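Local coordinates for nisin biosynthesis protein nisC (Lactococcus lactis subsp. lactis, PDB 2G0D) that acts as the cyclase of nisin biosynthesis, a zinc-containing enzyme that closes the thioether rings of this lantibiotic, at residues G29-S34 and S69-Y74; A86-S91 and D107-Y112; N3-V8 and K54-K59. One frame throughout, in Å; residues are numbered along the deposited sequence.

Contact 1 (G29-S34 and S69-Y74); sequences GELTLS and SKLSTY
Glu-30 and Lys-70 reach one another through quite different chain shapes. In Glu-30 CG sits between the backbone N and the carbonyl carbon (chi1 74°), and the extended remainder of the chain carries the carboxylate out to the helix. Lys-70 folds instead: bends at chi2 (-56°) and at chi4 (81°) bring its ammonium group up to the end of the carboxylate, the two side chains running at about a right angle. NZ of Lys-70 lies 3.2 Å from OE2 of Glu-30, a salt bridge with only a weak hydrogen bond, and the position of OE2 is itself somewhat uncertain. The stronger polar partner of the lysine is the hydroxyl of Tyr-66, one turn earlier on helix 53-74.

Beside the charges runs an apolar strip. Leu-31 points at the helix and lays CD2 against CB of Lys-70 at 3.9 Å, while the same methyl comes within 4.5 Å of CD2 of Leu-71, a looser touch. Lysine suits its place because its aliphatic root covers the leucine while its charged end travels on to the glutamate.

The 3-10 turn that presents Glu-30 and Leu-31 is tied off by Thr-32, whose OG1 donates to O of Gly-29 at 2.7 Å, in the carbonyl plane and on a lone pair; the Thr-32 amide uses the same oxygen. Segment 29-34, which leads into helix 37-45 of the alpha toroid, meets the C-terminal end of helix 53-74. Glu-30 also packs on Trp-15 and Arg-18 of helix 3-20.

With the ammonium of Lys-70 close by, the buried Glu-30 is probably ionised. The lysine divides its polar end between Glu-30 and Tyr-66, so the charged link is not exclusive, and Leu-31 against its CB adds an apolar component.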
ATOM      1  N   GLY A  29      -0.687   2.600  18.709  1.00 45.84           N
ATOM      2  CA  GLY A  29       0.094   1.912  17.689  1.00 43.12           C
ATOM      3  C   GLY A  29      -0.177   0.428  17.590  1.00 41.05           C
ATOM      4  O   GLY A  29      -0.082  -0.148  16.521  1.00 40.44           O
ATOM      5  N   GLU A  30      -0.548  -0.196  18.700  1.00 39.76           N
ATOM      6  CA  GLU A  30      -0.701  -1.646  18.703  1.00 38.59           C
ATOM      7  C   GLU A  30      -1.927  -2.175  17.944  1.00 36.83           C
ATOM      8  O   GLU A  30      -2.029  -3.362  17.692  1.00 35.51           O
ATOM      9  CB  GLU A  30      -0.581  -2.221  20.115  1.00 38.65           C
ATOM     10  CG  GLU A  30      -1.742  -2.018  21.051  1.00 40.20           C
ATOM     11  CD  GLU A  30      -1.404  -2.484  22.482  1.00 40.29           C
ATOM     12  OE1 GLU A  30      -0.236  -2.334  22.931  1.00 42.23           O
ATOM     13  OE2 GLU A  30      -2.309  -3.011  23.150  1.00 41.37           O
ATOM     14  N   LEU A  31      -2.840  -1.290  17.569  1.00 35.64           N
ATOM     15  CA  LEU A  31      -3.983  -1.716  16.766  1.00 35.61           C
ATOM     16  C   LEU A  31      -3.845  -1.390  15.277  1.00 34.46           C
ATOM     17  O   LEU A  31      -4.760  -1.635  14.509  1.00 34.26           O
ATOM     18  CB  LEU A  31      -5.289  -1.152  17.322  1.00 35.82           C
ATOM     19  CG  LEU A  31      -5.601  -1.663  18.724  1.00 37.53           C
ATOM     20  CD1 LEU A  31      -5.555  -0.489  19.684  1.00 40.16           C
ATOM     21  CD2 LEU A  31      -6.953  -2.299  18.764  1.00 39.45           C
ATOM     22  N   THR A  32      -2.694  -0.847  14.887  1.00 33.20           N
ATOM     23  CA  THR A  32      -2.467  -0.398  13.512  1.00 32.43           C
ATOM     24  C   THR A  32      -1.910  -1.525  12.653  1.00 31.97           C
ATOM     25  O   THR A  32      -1.164  -2.374  13.130  1.00 31.63           O
ATOM     26  CB  THR A  32      -1.464   0.786  13.455  1.00 32.22           C
ATOM     27  OG1 THR A  32      -0.154   0.326  13.834  1.00 30.11           O
ATOM     28  CG2 THR A  32      -1.908   1.937  14.383  1.00 32.55           C
ATOM     29  N   LEU A  33      -2.250  -1.519  11.371  1.00 32.31           N
ATOM     30  CA  LEU A  33      -1.562  -2.387  10.408  1.00 31.71           C
ATOM     31  C   LEU A  33      -0.059  -2.061  10.356  1.00 32.23           C
ATOM     32  O   LEU A  33       0.779  -2.975  10.293  1.00 32.91           O
ATOM     33  CB  LEU A  33      -2.199  -2.277   9.017  1.00 31.67           C
ATOM     34  CG  LEU A  33      -1.516  -3.009   7.837  1.00 32.34           C
ATOM     35  CD1 LEU A  33      -1.266  -4.525   8.116  1.00 30.24           C
ATOM     36  CD2 LEU A  33      -2.335  -2.813   6.548  1.00 31.30           C
ATOM     37  N   SER A  34       0.280  -0.773  10.423  1.00 31.93           N
ATOM     38  CA  SER A  34       1.667  -0.320  10.257  1.00 32.48           C
ATOM     39  C   SER A  34       2.636  -1.004  11.167  1.00 32.14           C
ATOM     40  O   SER A  34       3.695  -1.448  10.696  1.00 31.92           O
ATOM     41  CB  SER A  34       1.804   1.183  10.526  1.00 31.83           C
ATOM     42  OG  SER A  34       1.224   1.886   9.472  1.00 36.57           O
ATOM     43  N   SER A  69     -11.684  -5.855  22.483  1.00 40.30           N
ATOM     44  CA  SER A  69     -11.705  -5.324  23.838  1.00 41.20           C
ATOM     45  C   SER A  69     -11.186  -3.886  23.905  1.00 41.40           C
ATOM     46  O   SER A  69     -11.747  -3.052  24.636  1.00 41.09           O
ATOM     47  CB  SER A  69     -10.903  -6.225  24.767  1.00 41.34           C
ATOM     48  OG  SER A  69     -10.332  -5.460  25.805  1.00 43.82           O
ATOM     49  N   LYS A  70     -10.125  -3.601  23.145  1.00 41.56           N
ATOM     50  CA  LYS A  70      -9.535  -2.257  23.110  1.00 42.00           C
ATOM     51  C   LYS A  70     -10.394  -1.277  22.327  1.00 42.46           C
ATOM     52  O   LYS A  70     -10.408  -0.084  22.638  1.00 42.68           O
ATOM     53  CB  LYS A  70      -8.128  -2.279  22.505  1.00 42.11           C
ATOM     54  CG  LYS A  70      -7.066  -2.920  23.377  1.00 41.83           C
ATOM     55  CD  LYS A  70      -6.985  -2.250  24.738  1.00 42.16           C
ATOM     56  CE  LYS A  70      -5.971  -2.935  25.619  1.00 43.13           C
ATOM     57  NZ  LYS A  70      -4.624  -2.444  25.251  1.00 43.59           N
ATOM     58  N   LEU A  71     -11.078  -1.788  21.302  1.00 42.84           N
ATOM     59  CA  LEU A  71     -11.978  -1.006  20.459  1.00 43.29           C
ATOM     60  C   LEU A  71     -13.204  -0.629  21.260  1.00 44.01           C
ATOM     61  O   LEU A  71     -13.657   0.508  21.202  1.00 43.79           O
ATOM     62  CB  LEU A  71     -12.426  -1.796  19.220  1.00 42.44           C
ATOM     63  CG  LEU A  71     -11.512  -2.008  17.997  1.00 42.42           C
ATOM     64  CD1 LEU A  71     -12.257  -2.717  16.873  1.00 40.30           C
ATOM     65  CD2 LEU A  71     -10.914  -0.708  17.497  1.00 40.57           C
ATOM     66  N   SER A  72     -13.739  -1.597  22.004  1.00 45.10           N
ATOM     67  CA  SER A  72     -14.950  -1.381  22.782  1.00 46.31           C
ATOM     68  C   SER A  72     -14.732  -0.300  23.848  1.00 46.73           C
ATOM     69  O   SER A  72     -15.636   0.480  24.132  1.00 46.54           O
ATOM     70  CB  SER A  72     -15.431  -2.689  23.418  1.00 46.49           C
ATOM     71  OG  SER A  72     -14.841  -2.878  24.693  1.00 47.32           O
ATOM     72  N   THR A  73     -13.520  -0.250  24.403  1.00 47.46           N
ATOM     73  CA  THR A  73     -13.176   0.713  25.451  1.00 48.03           C
ATOM     74  C   THR A  73     -12.809   2.097  24.912  1.00 48.18           C
ATOM     75  O   THR A  73     -13.159   3.106  25.523  1.00 48.48           O
ATOM     76  CB  THR A  73     -12.022   0.190  26.348  1.00 48.12           C
ATOM     77  OG1 THR A  73     -12.406  -1.052  26.959  1.00 48.73           O
ATOM     78  CG2 THR A  73     -11.665   1.202  27.451  1.00 48.15           C
ATOM     79  N   TYR A  74     -12.113   2.151  23.779  1.00 48.28           N
ATOM     80  CA  TYR A  74     -11.528   3.417  23.322  1.00 48.49           C
ATOM     81  C   TYR A  74     -12.095   3.940  22.018  1.00 48.33           C
ATOM     82  O   TYR A  74     -11.947   5.118  21.702  1.00 48.80           O
ATOM     83  CB  TYR A  74     -10.003   3.309  23.219  1.00 48.72           C
ATOM     84  CG  TYR A  74      -9.321   3.080  24.552  1.00 49.37           C
ATOM     85  CD1 TYR A  74      -9.128   4.133  25.448  1.00 49.94           C
ATOM     86  CD2 TYR A  74      -8.877   1.808  24.922  1.00 49.13           C
ATOM     87  CE1 TYR A  74      -8.504   3.929  26.677  1.00 49.96           C
ATOM     88  CE2 TYR A  74      -8.255   1.591  26.148  1.00 49.19           C
ATOM     89  CZ  TYR A  74      -8.069   2.655  27.022  1.00 49.90           C
ATOM     90  OH  TYR A  74      -7.447   2.452  28.243  1.00 49.51           O
TER

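Contact 2 (A86-S91 and D107-Y112)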
ATOM      1  N   ALA A  86      -9.921  -0.058   8.424  1.00 28.12           N
ATOM      2  CA  ALA A  86      -9.694  -0.845   7.190  1.00 27.89           C
ATOM      3  C   ALA A  86      -8.504  -1.808   7.319  1.00 28.54           C
ATOM      4  O   ALA A  86      -8.567  -2.940   6.820  1.00 29.14           O
ATOM      5  CB  ALA A  86      -9.567   0.052   5.939  1.00 27.46           C
ATOM      6  N   GLY A  87      -7.443  -1.391   8.015  1.00 28.75           N
ATOM      7  CA  GLY A  87      -6.303  -2.307   8.284  1.00 28.81           C
ATOM      8  C   GLY A  87      -6.665  -3.454   9.221  1.00 28.94           C
ATOM      9  O   GLY A  87      -6.239  -4.595   9.022  1.00 29.82           O
ATOM     10  N   ILE A  88      -7.454  -3.163  10.249  1.00 28.38           N
ATOM     11  CA  ILE A  88      -7.924  -4.199  11.159  1.00 27.75           C
ATOM     12  C   ILE A  88      -8.835  -5.181  10.431  1.00 28.10           C
ATOM     13  O   ILE A  88      -8.672  -6.410  10.562  1.00 28.30           O
ATOM     14  CB  ILE A  88      -8.656  -3.604  12.395  1.00 28.04           C
ATOM     15  CG1 ILE A  88      -7.729  -2.650  13.165  1.00 25.41           C
ATOM     16  CG2 ILE A  88      -9.163  -4.728  13.294  1.00 26.68           C
ATOM     17  CD1 ILE A  88      -8.430  -1.800  14.247  1.00 28.09           C
ATOM     18  N   ALA A  89      -9.784  -4.648   9.651  1.00 27.84           N
ATOM     19  CA  ALA A  89     -10.669  -5.491   8.838  1.00 27.46           C
ATOM     20  C   ALA A  89      -9.909  -6.323   7.810  1.00 27.48           C
ATOM     21  O   ALA A  89     -10.213  -7.506   7.644  1.00 28.08           O
ATOM     22  CB  ALA A  89     -11.766  -4.664   8.171  1.00 26.48           C
ATOM     23  N   LEU A  90      -8.951  -5.719   7.100  1.00 26.72           N
ATOM     24  CA  LEU A  90      -8.133  -6.488   6.164  1.00 26.87           C
ATOM     25  C   LEU A  90      -7.454  -7.671   6.848  1.00 27.23           C
ATOM     26  O   LEU A  90      -7.408  -8.790   6.278  1.00 27.68           O
ATOM     27  CB  LEU A  90      -7.050  -5.611   5.487  1.00 27.11           C
ATOM     28  CG  LEU A  90      -6.223  -6.291   4.369  1.00 25.84           C
ATOM     29  CD1 LEU A  90      -7.090  -6.543   3.159  1.00 23.39           C
ATOM     30  CD2 LEU A  90      -5.033  -5.448   4.015  1.00 27.75           C
ATOM     31  N   SER A  91      -6.932  -7.441   8.067  1.00 26.48           N
ATOM     32  CA  SER A  91      -6.159  -8.468   8.767  1.00 25.66           C
ATOM     33  C   SER A  91      -6.980  -9.733   9.128  1.00 27.30           C
ATOM     34  O   SER A  91      -6.406 -10.838   9.310  1.00 26.29           O
ATOM     35  CB  SER A  91      -5.442  -7.881   9.983  1.00 26.01           C
ATOM     36  OG  SER A  91      -6.324  -7.628  11.080  1.00 23.19           O
ATOM     37  N   ASP A 107     -18.542  -6.644   9.869  1.00 31.17           N
ATOM     38  CA  ASP A 107     -19.718  -5.799   9.609  1.00 31.43           C
ATOM     39  C   ASP A 107     -19.685  -4.474  10.370  1.00 30.81           C
ATOM     40  O   ASP A 107     -19.964  -3.426   9.795  1.00 30.26           O
ATOM     41  CB  ASP A 107     -21.023  -6.557   9.923  1.00 31.53           C
ATOM     42  CG  ASP A 107     -21.332  -7.638   8.902  1.00 33.14           C
ATOM     43  OD1 ASP A 107     -20.716  -7.638   7.805  1.00 36.85           O
ATOM     44  OD2 ASP A 107     -22.183  -8.501   9.194  1.00 34.15           O
ATOM     45  N   SER A 108     -19.334  -4.536  11.655  1.00 30.82           N
ATOM     46  CA  SER A 108     -19.126  -3.344  12.481  1.00 30.86           C
ATOM     47  C   SER A 108     -18.054  -2.448  11.907  1.00 29.37           C
ATOM     48  O   SER A 108     -18.236  -1.233  11.783  1.00 29.28           O
ATOM     49  CB  SER A 108     -18.708  -3.730  13.894  1.00 30.92           C
ATOM     50  OG  SER A 108     -19.668  -4.589  14.446  1.00 36.52           O
ATOM     51  N   LEU A 109     -16.923  -3.053  11.584  1.00 28.84           N
ATOM     52  CA  LEU A 109     -15.812  -2.308  10.986  1.00 28.27           C
ATOM     53  C   LEU A 109     -16.247  -1.624   9.700  1.00 27.64           C
ATOM     54  O   LEU A 109     -15.979  -0.454   9.515  1.00 27.56           O
ATOM     55  CB  LEU A 109     -14.591  -3.213  10.777  1.00 28.10           C
ATOM     56  CG  LEU A 109     -13.902  -3.668  12.064  1.00 27.82           C
ATOM     57  CD1 LEU A 109     -13.002  -4.850  11.807  1.00 28.59           C
ATOM     58  CD2 LEU A 109     -13.143  -2.519  12.728  1.00 27.63           C
ATOM     59  N   ASN A 110     -16.939  -2.353   8.831  1.00 27.85           N
ATOM     60  CA  ASN A 110     -17.418  -1.825   7.541  1.00 27.69           C
ATOM     61  C   ASN A 110     -18.388  -0.644   7.664  1.00 27.72           C
ATOM     62  O   ASN A 110     -18.270   0.358   6.951  1.00 26.91           O
ATOM     63  CB  ASN A 110     -18.056  -2.951   6.722  1.00 28.14           C
ATOM     64  CG  ASN A 110     -17.042  -4.007   6.272  1.00 29.14           C
ATOM     65  OD1 ASN A 110     -15.836  -3.774   6.301  1.00 28.32           O
ATOM     66  ND2 ASN A 110     -17.541  -5.172   5.842  1.00 29.00           N
ATOM     67  N   ARG A 111     -19.360  -0.769   8.575  1.00 28.63           N
ATOM     68  CA  ARG A 111     -20.298   0.313   8.843  1.00 28.41           C
ATOM     69  C   ARG A 111     -19.564   1.515   9.424  1.00 27.75           C
ATOM     70  O   ARG A 111     -19.806   2.648   9.021  1.00 27.05           O
ATOM     71  CB  ARG A 111     -21.450  -0.149   9.769  1.00 30.48           C
ATOM     72  CG  ARG A 111     -22.338  -1.292   9.192  1.00 33.45           C
ATOM     73  CD  ARG A 111     -22.311  -1.423   7.621  1.00 41.20           C
ATOM     74  NE  ARG A 111     -23.343  -2.341   7.132  1.00 43.32           N
ATOM     75  CZ  ARG A 111     -24.421  -1.987   6.429  1.00 49.57           C
ATOM     76  NH1 ARG A 111     -24.625  -0.721   6.055  1.00 51.83           N
ATOM     77  NH2 ARG A 111     -25.308  -2.915   6.075  1.00 50.79           N
ATOM     78  N   TYR A 112     -18.632   1.284  10.338  1.00 27.85           N
ATOM     79  CA  TYR A 112     -17.834   2.400  10.817  1.00 28.73           C
ATOM     80  C   TYR A 112     -17.042   3.038   9.670  1.00 28.66           C
ATOM     81  O   TYR A 112     -16.997   4.263   9.552  1.00 28.38           O
ATOM     82  CB  TYR A 112     -16.921   2.048  12.017  1.00 29.73           C
ATOM     83  CG  TYR A 112     -15.936   3.185  12.289  1.00 32.08           C
ATOM     84  CD1 TYR A 112     -16.334   4.372  12.936  1.00 33.14           C
ATOM     85  CD2 TYR A 112     -14.632   3.107  11.829  1.00 32.22           C
ATOM     86  CE1 TYR A 112     -15.411   5.423  13.142  1.00 33.73           C
ATOM     87  CE2 TYR A 112     -13.732   4.138  12.027  1.00 32.64           C
ATOM     88  CZ  TYR A 112     -14.111   5.279  12.664  1.00 32.66           C
ATOM     89  OH  TYR A 112     -13.147   6.263  12.820  1.00 35.50           O
TER
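Leu-109 meets Ala-89 and Ile-88 chiefly with its CD1 methyl. Its CG stands beside the backbone N, anti to the carbonyl carbon (chi1 -69°), and the near-trans second torsion (chi2 163°) turns CD1 toward the neighbouring helix. There CD1 rests 3.8 Å from both CA and CB of Ala-89 and 4.1 Å from CG2 of Ile-88, touching backbone as well as side chain. Alanine fits because its small side chain lets the helices come close: CA of Ala-89 and CA of Leu-109 are 6.4 Å apart, and CB of Ala-89 also lies 4.1 Å from CB of Leu-109.

Within the alpha toroid this contact joins the short helix 85-92 to the long helix 100-122, the two being consecutive in the chain. Ile-88 crosses Leu-109 at about a right angle. With its CG1 beside the backbone N (chi1 -58°), the other branch, CG2, lies anti to that N and meets the leucine methyl; Pro-38 of helix 37-45 packs on the same isoleucine. At the end of this segment, Ser-91 turns its buried hydroxyl back on its own helix, OG donating to O of Ile-88 at 2.7 Å. Tyr-146 of helix 140-147 covers Ala-89 and hydrogen-bonds through its hydroxyl to OD1 of Asn-110.

Contact 3 (N3-V8 and K54-K59)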
ATOM      1  N   ASN A   3      14.457 -21.290  10.122  1.00 38.75           N
ATOM      2  CA  ASN A   3      14.595 -20.005  10.797  1.00 37.82           C
ATOM      3  C   ASN A   3      13.346 -19.095  10.832  1.00 36.73           C
ATOM      4  O   ASN A   3      13.258 -18.229  11.701  1.00 36.27           O
ATOM      5  CB  ASN A   3      15.890 -19.275  10.389  1.00 37.82           C
ATOM      6  CG  ASN A   3      15.749 -18.430   9.141  1.00 39.95           C
ATOM      7  OD1 ASN A   3      15.013 -18.755   8.196  1.00 40.21           O
ATOM      8  ND2 ASN A   3      16.490 -17.321   9.123  1.00 44.22           N
ATOM      9  N   ILE A   4      12.396 -19.284   9.907  1.00 35.48           N
ATOM     10  CA  ILE A   4      11.092 -18.614  10.029  1.00 34.82           C
ATOM     11  C   ILE A   4      10.406 -19.016  11.340  1.00 34.71           C
ATOM     12  O   ILE A   4       9.995 -18.160  12.104  1.00 34.81           O
ATOM     13  CB  ILE A   4      10.173 -18.802   8.778  1.00 34.98           C
ATOM     14  CG1 ILE A   4      10.776 -18.011   7.606  1.00 34.94           C
ATOM     15  CG2 ILE A   4       8.733 -18.348   9.072  1.00 34.10           C
ATOM     16  CD1 ILE A   4       9.892 -17.789   6.429  1.00 39.39           C
ATOM     17  N   LYS A   5      10.335 -20.316  11.620  1.00 34.03           N
ATOM     18  CA  LYS A   5       9.683 -20.789  12.837  1.00 34.02           C
ATOM     19  C   LYS A   5      10.270 -20.135  14.112  1.00 33.68           C
ATOM     20  O   LYS A   5       9.534 -19.581  14.919  1.00 32.91           O
ATOM     21  CB  LYS A   5       9.758 -22.315  12.925  1.00 33.90           C
ATOM     22  CG  LYS A   5       8.822 -22.924  13.940  1.00 34.82           C
ATOM     23  CD  LYS A   5       9.210 -24.343  14.145  1.00 35.95           C
ATOM     24  CE  LYS A   5       8.072 -25.157  14.626  1.00 38.76           C
ATOM     25  NZ  LYS A   5       8.585 -26.446  15.215  1.00 40.52           N
ATOM     26  N   ARG A   6      11.591 -20.203  14.283  1.00 33.30           N
ATOM     27  CA  ARG A   6      12.249 -19.542  15.421  1.00 33.26           C
ATOM     28  C   ARG A   6      11.892 -18.053  15.559  1.00 32.73           C
ATOM     29  O   ARG A   6      11.535 -17.568  16.641  1.00 32.24           O
ATOM     30  CB  ARG A   6      13.755 -19.681  15.303  1.00 33.83           C
ATOM     31  CG  ARG A   6      14.516 -19.209  16.546  1.00 35.31           C
ATOM     32  CD  ARG A   6      15.965 -19.656  16.523  1.00 33.64           C
ATOM     33  NE  ARG A   6      16.725 -18.918  15.514  1.00 37.26           N
ATOM     34  CZ  ARG A   6      17.021 -19.383  14.301  1.00 38.63           C
ATOM     35  NH1 ARG A   6      16.627 -20.607  13.929  1.00 40.55           N
ATOM     36  NH2 ARG A   6      17.710 -18.621  13.458  1.00 35.63           N
ATOM     37  N   ASN A   7      12.005 -17.325  14.463  1.00 32.52           N
ATOM     38  CA  ASN A   7      11.655 -15.910  14.466  1.00 32.86           C
ATOM     39  C   ASN A   7      10.184 -15.604  14.779  1.00 32.34           C
ATOM     40  O   ASN A   7       9.886 -14.660  15.508  1.00 31.93           O
ATOM     41  CB  ASN A   7      12.103 -15.274  13.154  1.00 32.73           C
ATOM     42  CG  ASN A   7      13.583 -14.997  13.160  1.00 34.63           C
ATOM     43  OD1 ASN A   7      14.012 -13.985  13.714  1.00 36.10           O
ATOM     44  ND2 ASN A   7      14.384 -15.932  12.625  1.00 33.35           N
ATOM     45  N   VAL A   8       9.278 -16.412  14.239  1.00 32.01           N
ATOM     46  CA  VAL A   8       7.868 -16.221  14.495  1.00 32.07           C
ATOM     47  C   VAL A   8       7.606 -16.396  16.002  1.00 32.93           C
ATOM     48  O   VAL A   8       6.911 -15.584  16.624  1.00 32.37           O
ATOM     49  CB  VAL A   8       7.023 -17.172  13.659  1.00 31.97           C
ATOM     50  CG1 VAL A   8       5.558 -17.133  14.107  1.00 31.58           C
ATOM     51  CG2 VAL A   8       7.137 -16.799  12.175  1.00 31.74           C
ATOM     52  N   LYS A  54      -2.110 -24.513  14.517  1.00 46.66           N
ATOM     53  CA  LYS A  54      -3.219 -24.498  15.494  1.00 45.91           C
ATOM     54  C   LYS A  54      -2.898 -23.639  16.723  1.00 44.80           C
ATOM     55  O   LYS A  54      -3.794 -23.018  17.310  1.00 44.77           O
ATOM     56  CB  LYS A  54      -3.655 -25.909  15.885  1.00 46.44           C
ATOM     57  CG  LYS A  54      -4.431 -26.645  14.764  1.00 48.98           C
ATOM     58  CD  LYS A  54      -5.858 -26.111  14.578  1.00 51.80           C
ATOM     59  CE  LYS A  54      -6.882 -26.984  15.309  1.00 54.44           C
ATOM     60  NZ  LYS A  54      -7.154 -28.256  14.568  1.00 55.39           N
ATOM     61  N   ILE A  55      -1.621 -23.610  17.093  1.00 43.16           N
ATOM     62  CA  ILE A  55      -1.089 -22.650  18.056  1.00 42.16           C
ATOM     63  C   ILE A  55      -1.179 -21.229  17.482  1.00 41.42           C
ATOM     64  O   ILE A  55      -1.566 -20.294  18.182  1.00 41.66           O
ATOM     65  CB  ILE A  55       0.375 -22.979  18.404  1.00 42.03           C
ATOM     66  CG1 ILE A  55       0.479 -24.392  18.978  1.00 43.37           C
ATOM     67  CG2 ILE A  55       0.967 -21.940  19.378  1.00 42.74           C
ATOM     68  CD1 ILE A  55       1.878 -25.011  18.871  1.00 44.58           C
ATOM     69  N   TYR A  56      -0.852 -21.078  16.200  1.00 39.91           N
ATOM     70  CA  TYR A  56      -0.902 -19.766  15.547  1.00 38.65           C
ATOM     71  C   TYR A  56      -2.327 -19.190  15.483  1.00 37.99           C
ATOM     72  O   TYR A  56      -2.548 -18.020  15.820  1.00 37.21           O
ATOM     73  CB  TYR A  56      -0.283 -19.834  14.147  1.00 37.69           C
ATOM     74  CG  TYR A  56       1.192 -20.172  14.110  1.00 37.16           C
ATOM     75  CD1 TYR A  56       2.003 -20.060  15.248  1.00 35.40           C
ATOM     76  CD2 TYR A  56       1.783 -20.589  12.924  1.00 36.25           C
ATOM     77  CE1 TYR A  56       3.349 -20.360  15.190  1.00 35.21           C
ATOM     78  CE2 TYR A  56       3.119 -20.895  12.861  1.00 35.91           C
ATOM     79  CZ  TYR A  56       3.897 -20.774  13.987  1.00 36.18           C
ATOM     80  OH  TYR A  56       5.219 -21.079  13.889  1.00 36.50           O
ATOM     81  N   GLN A  57      -3.284 -20.017  15.067  1.00 37.48           N
ATOM     82  CA  GLN A  57      -4.700 -19.622  15.070  1.00 37.74           C
ATOM     83  C   GLN A  57      -5.211 -19.223  16.474  1.00 37.55           C
ATOM     84  O   GLN A  57      -6.058 -18.326  16.612  1.00 37.87           O
ATOM     85  CB  GLN A  57      -5.578 -20.732  14.462  1.00 37.59           C
ATOM     86  CG  GLN A  57      -7.035 -20.299  14.176  1.00 38.78           C
ATOM     87  CD  GLN A  57      -7.126 -19.004  13.346  1.00 38.44           C
ATOM     88  OE1 GLN A  57      -6.538 -18.903  12.264  1.00 38.11           O
ATOM     89  NE2 GLN A  57      -7.862 -18.014  13.859  1.00 35.39           N
ATOM     90  N   LYS A  58      -4.694 -19.887  17.505  1.00 36.75           N
ATOM     91  CA  LYS A  58      -5.037 -19.549  18.886  1.00 36.63           C
ATOM     92  C   LYS A  58      -4.548 -18.136  19.232  1.00 35.82           C
ATOM     93  O   LYS A  58      -5.299 -17.332  19.787  1.00 35.55           O
ATOM     94  CB  LYS A  58      -4.449 -20.600  19.845  1.00 36.84           C
ATOM     95  CG  LYS A  58      -4.835 -20.456  21.303  1.00 39.28           C
ATOM     96  CD  LYS A  58      -6.211 -21.086  21.585  1.00 43.45           C
ATOM     97  CE  LYS A  58      -7.272 -20.049  21.921  1.00 43.87           C
ATOM     98  NZ  LYS A  58      -7.161 -19.691  23.374  1.00 43.79           N
ATOM     99  N   LYS A  59      -3.290 -17.844  18.892  1.00 34.91           N
ATOM    100  CA  LYS A  59      -2.726 -16.506  19.055  1.00 34.05           C
ATOM    101  C   LYS A  59      -3.516 -15.468  18.283  1.00 33.52           C
ATOM    102  O   LYS A  59      -3.819 -14.397  18.799  1.00 33.63           O
ATOM    103  CB  LYS A  59      -1.248 -16.470  18.643  1.00 33.93           C
ATOM    104  CG  LYS A  59      -0.368 -17.504  19.337  1.00 34.35           C
ATOM    105  CD  LYS A  59      -0.303 -17.326  20.857  1.00 35.78           C
ATOM    106  CE  LYS A  59       0.441 -18.490  21.490  1.00 37.89           C
ATOM    107  NZ  LYS A  59       0.734 -18.257  22.930  1.00 39.74           N
TER
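Tyr-56 stretches its ring from helix 53-74 to the first turns of helix 3-20, where Val-8 and Lys-5 receive its far end. CG1 of Val-8 is 4.0 Å from CZ and equally far from OH of Tyr-56, coming at the ring obliquely. The valine, a compact beta-branched surface for the ring, places this methyl by setting CG1 anti to the backbone N (chi1 170°). From one turn earlier the partly exposed Lys-5 adds its aliphatic CG, 4.0 Å from OH of Tyr-56; its chain runs on, extended, crossing the tyrosine at about a right angle. A long aromatic side chain is apt here, since the helices stand well apart: the nearest CA atoms, of Val-8 and Tyr-56, are separated by 9.5 Å.

In this alpha-toroid protein the contact joins the N-terminal helix 3-20 to helix 53-74, about 25 Å from the centre of the chain. Helix 37-45 supplies the next shell: Leu-44 touches both Val-8 and Tyr-56, and Met-43 joins it on the valine. Lys-50, in the loop that follows, packs on Lys-5 and Tyr-56. Further along the same two helices Lys-59 makes a salt bridge to Asp-16. The start of helix 3-20 is reinforced by Asn-7, whose ND2 donates to O of Asn-3 at 2.7 Å and nearly straight (170°), while the Asn-7 backbone amide reaches that oxygen from the opposite face of its plane.

In the fold
From the N terminus, helix 3-20 opens contact 3, and the 29-34 loop opens contact 1 before segment 54-59 closes contact 3. Segment 69-74, farther along the same helix 53-74, then closes contact 1, so the two cross along the chain and tie that helix to the first helix and to the loop after it. Contact 2 follows in series, a short closure between helices 85-92 and 100-122. Contacts 1 and 2 pack together, their centres 12 Å apart: Leu-31 and Leu-71 both meet Ile-88, and Leu-71 also touches Leu-109. Contact 3 stands apart, its centre 22 Å from that of contact 1 and 25 Å from that of contact 2.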